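Local atomic coordinates of EmGH1 (Erythrobacter marinus, PDB entry 5Z87), a protein that probably hydrolyses beta-glucosidic bonds at the ends of sugar chains, as a beta-glucosidase of glycosyl hydrolase family 3. Residues A140-C151 with D599-G607; P155-A166 with V206-L215. All coordinates share one frame; numbering follows the deposited sequence.

Interaction 1: A140-C151 with D599-G607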
loop_
_atom_site.group_PDB
_atom_site.type_symbol
_atom_site.label_atom_id
_atom_site.label_comp_id
_atom_site.label_asym_id
_atom_site.label_seq_id
_atom_site.Cartn_x
_atom_site.Cartn_y
_atom_site.Cartn_z
ATOM N N ALA A 140 14.580 -0.062 36.025
ATOM C CA ALA A 140 13.602 -1.139 35.875
ATOM C C ALA A 140 14.113 -2.230 34.927
ATOM O O ALA A 140 14.953 -1.979 34.058
ATOM C CB ALA A 140 12.268 -0.593 35.364
ATOM N N THR A 141 13.595 -3.451 35.114
ATOM C CA THR A 141 13.970 -4.605 34.298
ATOM C C THR A 141 13.525 -4.424 32.846
ATOM O O THR A 141 12.340 -4.213 32.572
ATOM C CB THR A 141 13.355 -5.878 34.865
ATOM O OG1 THR A 141 13.446 -5.858 36.291
ATOM C CG2 THR A 141 14.073 -7.117 34.320
ATOM N N GLN A 142 14.475 -4.548 31.917
ATOM C CA GLN A 142 14.229 -4.372 30.485
ATOM C C GLN A 142 14.151 -5.738 29.812
ATOM O O GLN A 142 15.177 -6.354 29.511
ATOM C CB GLN A 142 15.323 -3.515 29.863
ATOM C CG GLN A 142 15.271 -2.089 30.342
ATOM C CD GLN A 142 13.858 -1.535 30.296
ATOM O OE1 GLN A 142 13.339 -1.236 29.221
ATOM N NE2 GLN A 142 13.228 -1.391 31.465
ATOM N N PHE A 143 12.935 -6.205 29.570
ATOM C CA PHE A 143 12.723 -7.472 28.893
ATOM C C PHE A 143 13.008 -7.339 27.392
ATOM O O PHE A 143 13.276 -6.242 26.881
ATOM C CB PHE A 143 11.307 -7.938 29.200
ATOM C CG PHE A 143 11.078 -8.201 30.656
ATOM C CD1 PHE A 143 11.442 -9.421 31.217
ATOM C CD2 PHE A 143 10.523 -7.226 31.477
ATOM C CE1 PHE A 143 11.242 -9.671 32.576
ATOM C CE2 PHE A 143 10.313 -7.468 32.835
ATOM C CZ PHE A 143 10.671 -8.687 33.385
ATOM N N PRO A 144 13.021 -8.449 26.641
ATOM C CA PRO A 144 13.190 -8.317 25.188
ATOM C C PRO A 144 12.057 -7.475 24.613
ATOM O O PRO A 144 10.943 -7.452 25.138
ATOM C CB PRO A 144 13.135 -9.764 24.681
ATOM C CG PRO A 144 13.494 -10.605 25.862
ATOM C CD PRO A 144 12.944 -9.865 27.048
ATOM N N GLN A 145 12.361 -6.760 23.538
ATOM C CA GLN A 145 11.371 -5.930 22.870
ATOM C C GLN A 145 10.153 -6.766 22.464
ATOM O O GLN A 145 10.198 -7.998 22.411
ATOM C CB GLN A 145 12.013 -5.239 21.664
ATOM C CG GLN A 145 11.131 -4.240 20.918
ATOM C CD GLN A 145 10.580 -3.139 21.819
ATOM O OE1 GLN A 145 9.729 -3.381 22.683
ATOM N NE2 GLN A 145 11.043 -1.920 21.597
ATOM N N ALA A 146 9.039 -6.079 22.198
ATOM C CA ALA A 146 7.774 -6.779 21.974
ATOM C C ALA A 146 7.855 -7.749 20.782
ATOM O O ALA A 146 7.427 -8.908 20.875
ATOM C CB ALA A 146 6.650 -5.752 21.797
ATOM N N MET A 147 8.424 -7.307 19.658
ATOM C CA MET A 147 8.536 -8.210 18.507
ATOM C C MET A 147 9.461 -9.387 18.804
ATOM O O MET A 147 9.190 -10.515 18.376
ATOM C CB MET A 147 9.032 -7.462 17.270
ATOM C CG MET A 147 8.994 -8.332 16.001
ATOM S SD MET A 147 8.912 -7.312 14.527
ATOM C CE MET A 147 7.149 -7.015 14.370
ATOM N N ALA A 148 10.555 -9.152 19.534
ATOM C CA ALA A 148 11.401 -10.261 19.972
ATOM C C ALA A 148 10.597 -11.274 20.772
ATOM O O ALA A 148 10.630 -12.481 20.494
ATOM C CB ALA A 148 12.574 -9.737 20.804
ATOM N N MET A 149 9.845 -10.797 21.759
ATOM C CA MET A 149 9.088 -11.717 22.602
ATOM C C MET A 149 8.026 -12.454 21.806
ATOM O O MET A 149 7.658 -13.586 22.158
ATOM C CB MET A 149 8.454 -10.963 23.765
ATOM C CG MET A 149 9.462 -10.437 24.792
ATOM S SD MET A 149 8.620 -10.004 26.329
ATOM C CE MET A 149 7.992 -8.379 25.954
ATOM N N ALA A 150 7.512 -11.832 20.737
ATOM C CA ALA A 150 6.548 -12.526 19.882
ATOM C C ALA A 150 7.167 -13.749 19.215
ATOM O O ALA A 150 6.441 -14.684 18.848
ATOM C CB ALA A 150 5.993 -11.573 18.815
ATOM N N CYS A 151 8.497 -13.751 19.023
ATOM C CA CYS A 151 9.140 -14.896 18.383
ATOM C C CYS A 151 9.128 -16.114 19.272
ATOM O O CYS A 151 9.322 -17.226 18.775
ATOM C CB CYS A 151 10.594 -14.609 18.011
ATOM S SG CYS A 151 10.896 -13.198 16.984
ATOM N N ASP A 599 18.543 -14.472 14.671
ATOM C CA ASP A 599 17.795 -13.221 14.670
ATOM C C ASP A 599 17.331 -12.955 16.094
ATOM O O ASP A 599 16.459 -13.661 16.612
ATOM C CB ASP A 599 16.617 -13.257 13.700
ATOM C CG ASP A 599 16.170 -11.857 13.287
ATOM O OD1 ASP A 599 16.398 -10.893 14.072
ATOM O OD2 ASP A 599 15.604 -11.719 12.175
ATOM N N ALA A 600 17.922 -11.944 16.728
ATOM C CA ALA A 600 17.644 -11.678 18.131
ATOM C C ALA A 600 16.731 -10.483 18.331
ATOM O O ALA A 600 16.320 -10.223 19.467
ATOM C CB ALA A 600 18.957 -11.459 18.905
ATOM N N PHE A 601 16.404 -9.767 17.255
ATOM C CA PHE A 601 15.671 -8.519 17.352
ATOM C C PHE A 601 16.332 -7.630 18.409
ATOM O O PHE A 601 17.482 -7.214 18.224
ATOM C CB PHE A 601 14.184 -8.827 17.598
ATOM C CG PHE A 601 13.448 -9.183 16.316
ATOM C CD1 PHE A 601 12.983 -8.180 15.467
ATOM C CD2 PHE A 601 13.300 -10.505 15.920
ATOM C CE1 PHE A 601 12.336 -8.490 14.278
ATOM C CE2 PHE A 601 12.661 -10.830 14.727
ATOM C CZ PHE A 601 12.167 -9.818 13.905
ATOM N N TYR A 602 15.646 -7.318 19.501
ATOM C CA TYR A 602 16.299 -6.683 20.648
ATOM C C TYR A 602 16.095 -7.635 21.805
ATOM O O TYR A 602 14.948 -7.815 22.248
ATOM C CB TYR A 602 15.728 -5.304 20.962
ATOM C CG TYR A 602 16.102 -4.235 19.959
ATOM C CD1 TYR A 602 17.390 -4.151 19.446
ATOM C CD2 TYR A 602 15.160 -3.320 19.506
ATOM C CE1 TYR A 602 17.739 -3.167 18.532
ATOM C CE2 TYR A 602 15.499 -2.330 18.610
ATOM C CZ TYR A 602 16.794 -2.261 18.115
ATOM O OH TYR A 602 17.144 -1.282 17.208
ATOM N N PRO A 603 17.142 -8.310 22.285
ATOM C CA PRO A 603 16.933 -9.453 23.182
ATOM C C PRO A 603 16.891 -9.098 24.668
ATOM O O PRO A 603 16.961 -9.986 25.523
ATOM C CB PRO A 603 18.121 -10.362 22.841
ATOM C CG PRO A 603 19.186 -9.415 22.443
ATOM C CD PRO A 603 18.532 -8.229 21.807
ATOM N N GLY A 604 16.728 -7.826 25.001
ATOM C CA GLY A 604 16.547 -7.473 26.395
ATOM C C GLY A 604 17.869 -7.375 27.137
ATOM O O GLY A 604 18.950 -7.486 26.562
ATOM N N GLU A 605 17.777 -7.166 28.457
ATOM C CA GLU A 605 18.971 -6.781 29.199
ATOM C C GLU A 605 19.867 -7.970 29.531
ATOM O O GLU A 605 21.060 -7.781 29.777
ATOM C CB GLU A 605 18.580 -6.018 30.467
ATOM C CG GLU A 605 17.761 -6.816 31.452
ATOM C CD GLU A 605 17.805 -6.210 32.844
ATOM O OE1 GLU A 605 17.220 -5.118 33.049
ATOM O OE2 GLU A 605 18.447 -6.819 33.728
ATOM N N GLN A 606 19.328 -9.182 29.518
ATOM C CA GLN A 606 20.119 -10.395 29.650
ATOM C C GLN A 606 20.443 -11.027 28.294
ATOM O O GLN A 606 20.863 -12.186 28.242
ATOM C CB GLN A 606 19.387 -11.398 30.547
ATOM C CG GLN A 606 19.224 -10.920 31.991
ATOM C CD GLN A 606 20.547 -10.492 32.637
ATOM O OE1 GLN A 606 21.507 -11.260 32.672
ATOM N NE2 GLN A 606 20.598 -9.255 33.147
ATOM N N GLY A 607 20.281 -10.279 27.199
ATOM C CA GLY A 607 20.349 -10.892 25.879
ATOM C C GLY A 607 21.717 -11.459 25.544
ATOM O O GLY A 607 21.822 -12.520 24.921
#
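Three hydrogen bonds tie Q142 and Q145 to the loop after strand 596-601. The backbone of Q142 is gripped twice by E605: its N-H runs almost straight to E605 OE1 (N to OE1 3.0 Å, 173° at the hydrogen), meeting the carboxylate on its anti side and tilted out of its plane, while E605 N donates to Q142 O at 2.9 Å. The first torsion of E605, chi1 62°, sets CG between the backbone N and the carbonyl carbon, within 3.3 Å of Q142 O, and directs the extended chain alongside Q142. The other carboxylate oxygen, OE2, forms a salt bridge with R401. With an alanine here in place of E605, the N-H of Q142 is likely to lose its acceptor and R401 this carboxylate partner. The third bond joins Q145 N to Y602 O at 3.1 Å. The contact thus sews the family 3 N-terminal domain, of the TIM-barrel clan, to the C-terminal domain at the end of one of its sheet strands. Backbones come very close at G604, whose CA lies 3.5 Å from F143 O in a CA-H...O contact; a CB there would clash with F143 and P144, and the backbone angles of G604 also call for glycine. Apolar contacts gather round the F601 ring. M147 CG sits over one face, offset toward the rim, in a CH-pi contact, and M147 SD approaches obliquely, 3.6 Å from F601 CE1, as a Met-aromatic contact. C151 SG, also oblique, lies 3.7 Å from F601 CE2, and D599 OD1 stands over the face opposite M147. A148 CB packs against F601 CB, and Q145 CB packs on Y602 CB, near the plane of the ring at its edge.

Interaction 2: P155-A166 with V206-L215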
loop_
_atom_site.group_PDB
_atom_site.type_symbol
_atom_site.label_atom_id
_atom_site.label_comp_id
_atom_site.label_asym_id
_atom_site.label_seq_id
_atom_site.Cartn_x
_atom_site.Cartn_y
_atom_site.Cartn_z
ATOM N N PRO A 155 3.058 -17.539 25.233
ATOM C CA PRO A 155 2.207 -16.548 25.910
ATOM C C PRO A 155 2.171 -16.733 27.419
ATOM O O PRO A 155 1.977 -15.750 28.146
ATOM C CB PRO A 155 0.831 -16.747 25.259
ATOM C CG PRO A 155 0.913 -18.046 24.506
ATOM C CD PRO A 155 2.342 -18.265 24.168
ATOM N N ASP A 156 2.386 -17.957 27.913
ATOM C CA ASP A 156 2.490 -18.170 29.354
ATOM C C ASP A 156 3.644 -17.370 29.942
ATOM O O ASP A 156 3.518 -16.788 31.027
ATOM C CB ASP A 156 2.652 -19.663 29.664
ATOM C CG ASP A 156 3.901 -20.281 29.007
ATOM O OD1 ASP A 156 4.357 -19.800 27.945
ATOM O OD2 ASP A 156 4.431 -21.260 29.560
ATOM N N MET A 157 4.771 -17.303 29.235
ATOM C CA MET A 157 5.866 -16.497 29.757
ATOM C C MET A 157 5.625 -15.008 29.546
ATOM O O MET A 157 6.116 -14.187 30.336
ATOM C CB MET A 157 7.181 -16.932 29.121
ATOM C CG MET A 157 7.651 -18.303 29.591
ATOM S SD MET A 157 9.208 -18.781 28.810
ATOM C CE MET A 157 10.279 -17.412 29.251
ATOM N N VAL A 158 4.882 -14.645 28.492
ATOM C CA VAL A 158 4.502 -13.247 28.286
ATOM C C VAL A 158 3.722 -12.728 29.490
ATOM O O VAL A 158 3.986 -11.630 29.996
ATOM C CB VAL A 158 3.690 -13.095 26.985
ATOM C CG1 VAL A 158 3.103 -11.700 26.888
ATOM C CG2 VAL A 158 4.554 -13.400 25.766
ATOM N N ARG A 159 2.750 -13.519 29.963
ATOM C CA ARG A 159 1.957 -13.128 31.126
ATOM C C ARG A 159 2.844 -12.884 32.347
ATOM O O ARG A 159 2.665 -11.893 33.068
ATOM C CB ARG A 159 0.909 -14.204 31.421
ATOM C CG ARG A 159 -0.099 -13.793 32.478
ATOM C CD ARG A 159 -0.723 -14.986 33.193
ATOM N NE ARG A 159 0.268 -15.777 33.930
ATOM C CZ ARG A 159 0.862 -15.406 35.069
ATOM N NH1 ARG A 159 0.584 -14.230 35.639
ATOM N NH2 ARG A 159 1.753 -16.212 35.639
ATOM N N GLN A 160 3.825 -13.764 32.572
ATOM C CA GLN A 160 4.775 -13.590 33.671
ATOM C C GLN A 160 5.604 -12.323 33.502
ATOM O O GLN A 160 5.866 -11.608 34.479
ATOM C CB GLN A 160 5.710 -14.797 33.758
ATOM C CG GLN A 160 5.058 -16.095 34.141
ATOM C CD GLN A 160 5.996 -17.266 33.926
ATOM O OE1 GLN A 160 5.592 -18.312 33.435
ATOM N NE2 GLN A 160 7.264 -17.086 34.278
ATOM N N VAL A 161 6.052 -12.044 32.277
ATOM C CA VAL A 161 6.884 -10.865 32.056
ATOM C C VAL A 161 6.130 -9.603 32.442
ATOM O O VAL A 161 6.694 -8.679 33.051
ATOM C CB VAL A 161 7.360 -10.807 30.596
ATOM C CG1 VAL A 161 7.647 -9.355 30.190
ATOM C CG2 VAL A 161 8.597 -11.659 30.432
ATOM N N PHE A 162 4.840 -9.544 32.110
ATOM C CA PHE A 162 4.095 -8.334 32.392
ATOM C C PHE A 162 3.505 -8.325 33.794
ATOM O O PHE A 162 3.209 -7.246 34.316
ATOM C CB PHE A 162 3.053 -8.115 31.285
ATOM C CG PHE A 162 3.688 -7.639 30.008
ATOM C CD1 PHE A 162 4.046 -6.311 29.857
ATOM C CD2 PHE A 162 4.042 -8.538 29.012
ATOM C CE1 PHE A 162 4.684 -5.871 28.703
ATOM C CE2 PHE A 162 4.688 -8.105 27.854
ATOM C CZ PHE A 162 5.002 -6.770 27.701
ATOM N N GLU A 163 3.387 -9.486 34.434
ATOM C CA GLU A 163 3.155 -9.506 35.872
ATOM C C GLU A 163 4.329 -8.871 36.609
ATOM O O GLU A 163 4.138 -8.025 37.489
ATOM C CB GLU A 163 2.916 -10.942 36.332
ATOM C CG GLU A 163 2.551 -11.103 37.811
ATOM C CD GLU A 163 2.550 -12.556 38.230
ATOM O OE1 GLU A 163 3.637 -13.075 38.549
ATOM O OE2 GLU A 163 1.474 -13.192 38.217
ATOM N N ALA A 164 5.561 -9.242 36.232
ATOM C CA ALA A 164 6.740 -8.621 36.835
ATOM C C ALA A 164 6.780 -7.130 36.544
ATOM O O ALA A 164 7.117 -6.325 37.424
ATOM C CB ALA A 164 8.026 -9.289 36.335
ATOM N N THR A 165 6.432 -6.745 35.312
ATOM C CA THR A 165 6.440 -5.336 34.944
ATOM C C THR A 165 5.411 -4.546 35.747
ATOM O O THR A 165 5.673 -3.408 36.157
ATOM C CB THR A 165 6.167 -5.185 33.441
ATOM O OG1 THR A 165 7.195 -5.844 32.685
ATOM C CG2 THR A 165 6.122 -3.716 33.066
ATOM N N ALA A 166 4.221 -5.125 35.954
ATOM C CA ALA A 166 3.192 -4.431 36.719
ATOM C C ALA A 166 3.635 -4.202 38.168
ATOM O O ALA A 166 3.438 -3.109 38.722
ATOM C CB ALA A 166 1.881 -5.217 36.660
ATOM N N VAL A 206 -3.607 -13.381 20.837
ATOM C CA VAL A 206 -3.164 -14.214 21.947
ATOM C C VAL A 206 -2.196 -13.439 22.827
ATOM O O VAL A 206 -2.284 -13.476 24.060
ATOM C CB VAL A 206 -2.536 -15.510 21.407
ATOM C CG1 VAL A 206 -1.718 -16.188 22.488
ATOM C CG2 VAL A 206 -3.624 -16.433 20.863
ATOM N N SER A 207 -1.281 -12.698 22.207
ATOM C CA SER A 207 -0.341 -11.902 22.979
ATOM C C SER A 207 -1.052 -10.795 23.748
ATOM O O SER A 207 -0.741 -10.558 24.920
ATOM C CB SER A 207 0.729 -11.318 22.060
ATOM O OG SER A 207 1.303 -12.332 21.255
ATOM N N ALA A 208 -2.006 -10.108 23.106
ATOM C CA ALA A 208 -2.702 -9.002 23.765
ATOM C C ALA A 208 -3.406 -9.464 25.039
ATOM O O ALA A 208 -3.342 -8.784 26.070
ATOM C CB ALA A 208 -3.710 -8.359 22.806
ATOM N N LYS A 209 -4.069 -10.625 24.985
ATOM C CA LYS A 209 -4.744 -11.158 26.162
ATOM C C LYS A 209 -3.756 -11.488 27.269
ATOM O O LYS A 209 -4.047 -11.273 28.450
ATOM C CB LYS A 209 -5.537 -12.411 25.806
ATOM C CG LYS A 209 -6.541 -12.220 24.701
ATOM C CD LYS A 209 -7.758 -13.094 24.892
ATOM C CE LYS A 209 -7.437 -14.557 24.846
ATOM N NZ LYS A 209 -8.508 -15.292 25.590
ATOM N N ALA A 210 -2.597 -12.052 26.916
ATOM C CA ALA A 210 -1.637 -12.428 27.946
ATOM C C ALA A 210 -1.004 -11.195 28.582
ATOM O O ALA A 210 -0.770 -11.171 29.795
ATOM C CB ALA A 210 -0.565 -13.349 27.364
ATOM N N ILE A 211 -0.727 -10.166 27.778
ATOM C CA ILE A 211 -0.190 -8.913 28.304
ATOM C C ILE A 211 -1.191 -8.256 29.242
ATOM O O ILE A 211 -0.834 -7.790 30.330
ATOM C CB ILE A 211 0.189 -7.950 27.161
ATOM C CG1 ILE A 211 1.258 -8.547 26.245
ATOM C CG2 ILE A 211 0.664 -6.589 27.738
ATOM C CD1 ILE A 211 1.331 -7.850 24.880
ATOM N N VAL A 212 -2.449 -8.151 28.809
ATOM C CA VAL A 212 -3.446 -7.488 29.643
ATOM C C VAL A 212 -3.632 -8.266 30.938
ATOM O O VAL A 212 -3.672 -7.688 32.030
ATOM C CB VAL A 212 -4.782 -7.310 28.887
ATOM C CG1 VAL A 212 -5.869 -6.746 29.817
ATOM C CG2 VAL A 212 -4.617 -6.394 27.687
ATOM N N GLU A 213 -3.701 -9.592 30.843
ATOM C CA GLU A 213 -3.902 -10.391 32.039
ATOM C C GLU A 213 -2.650 -10.447 32.911
ATOM O O GLU A 213 -2.763 -10.730 34.107
ATOM C CB GLU A 213 -4.413 -11.782 31.635
ATOM C CG GLU A 213 -5.870 -11.702 31.120
ATOM C CD GLU A 213 -6.453 -13.012 30.602
ATOM O OE1 GLU A 213 -5.783 -13.724 29.813
ATOM O OE2 GLU A 213 -7.615 -13.306 30.965
ATOM N N GLY A 214 -1.472 -10.144 32.359
ATOM C CA GLY A 214 -0.280 -9.979 33.170
ATOM C C GLY A 214 -0.210 -8.632 33.863
ATOM O O GLY A 214 0.151 -8.550 35.038
ATOM N N LEU A 215 -0.549 -7.557 33.148
ATOM C CA LEU A 215 -0.445 -6.222 33.729
ATOM C C LEU A 215 -1.596 -5.918 34.690
ATOM O O LEU A 215 -1.397 -5.242 35.703
ATOM C CB LEU A 215 -0.388 -5.171 32.618
ATOM C CG LEU A 215 0.959 -4.984 31.916
ATOM C CD1 LEU A 215 0.792 -4.116 30.662
ATOM C CD2 LEU A 215 1.989 -4.368 32.866
HETATM O O HOH W 1 -1.649 -12.478 35.523
#
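P155 opens the contact by laying CB and CG against V206 CG1, each at 3.8 Å, while its carbonyl oxygen meets the methyl of A210. One turn on, V158 points CG1 at the second helix: chi1 171° puts this branch anti to the backbone N, where it reaches I211 CG1 at 3.7 Å and also touches A210 CB. R159 lies where the backbones draw together, its CA 4.4 Å from the CA of G214. Its CG passes beside A210 O and G214 CA, and the chain then bends at chi3 so that NH1 forms a salt bridge with E163 OE2. That oxygen lies in the guanidinium plane, whereas the guanidinium sits above the carboxylate plane. A water between R159 NH1 and E213 O may bridge the helices, but its very short approach to E213 O makes this doubtful. A CB on G214 would fall only 2.5 Å from R159 O, a clash, so the glycine permits this approach. F162 is sandwiched: I211 CG2 stands over the centre of one ring face in a CH-pi contact, 3.9 Å from the centroid and 9° off the normal, while V161 CG1 covers the opposite face toward the rim. L215 CG packs on F162 CB, and L215 CD2 comes within 3.4 Å of F162 O. E163 CA makes a CA-H...O contact with G214 O at 3.3 Å. A166 closes the walk with its methyl against L215 O. The short segments run at 33° with axes 7.1 Å apart, two neighbouring helices of the TIM-barrel-type domain. Helix 403-416 flanks 155-166 through M157, Q160 and A164, strand 229-235 of the parallel sheet backs V212 and L215, and F728 of strand 724-733 touches both P155 and V206.

Both contacts use consecutive parts of the N-terminal domain, since helix 146-150 is followed in the chain by helix 155-171. Interaction 1 is wholly buried and joins two domains through segments far apart in sequence; interaction 2 is a local, partly buried pairing of helices within one domain. Their chemistry follows: 140-151 and 599-607 are linked by direct hydrogen bonds and sulfur-aromatic contacts, whereas 155-166 and 206-215 mesh mainly through aliphatic packing; a CH-pi contact on a phenylalanine occurs in both. Each has a glycine where backbones meet. They touch as well: the F143 ring packs on V161, A164 and T165, and M149 CE lies 3.8 Å from F162 CZ.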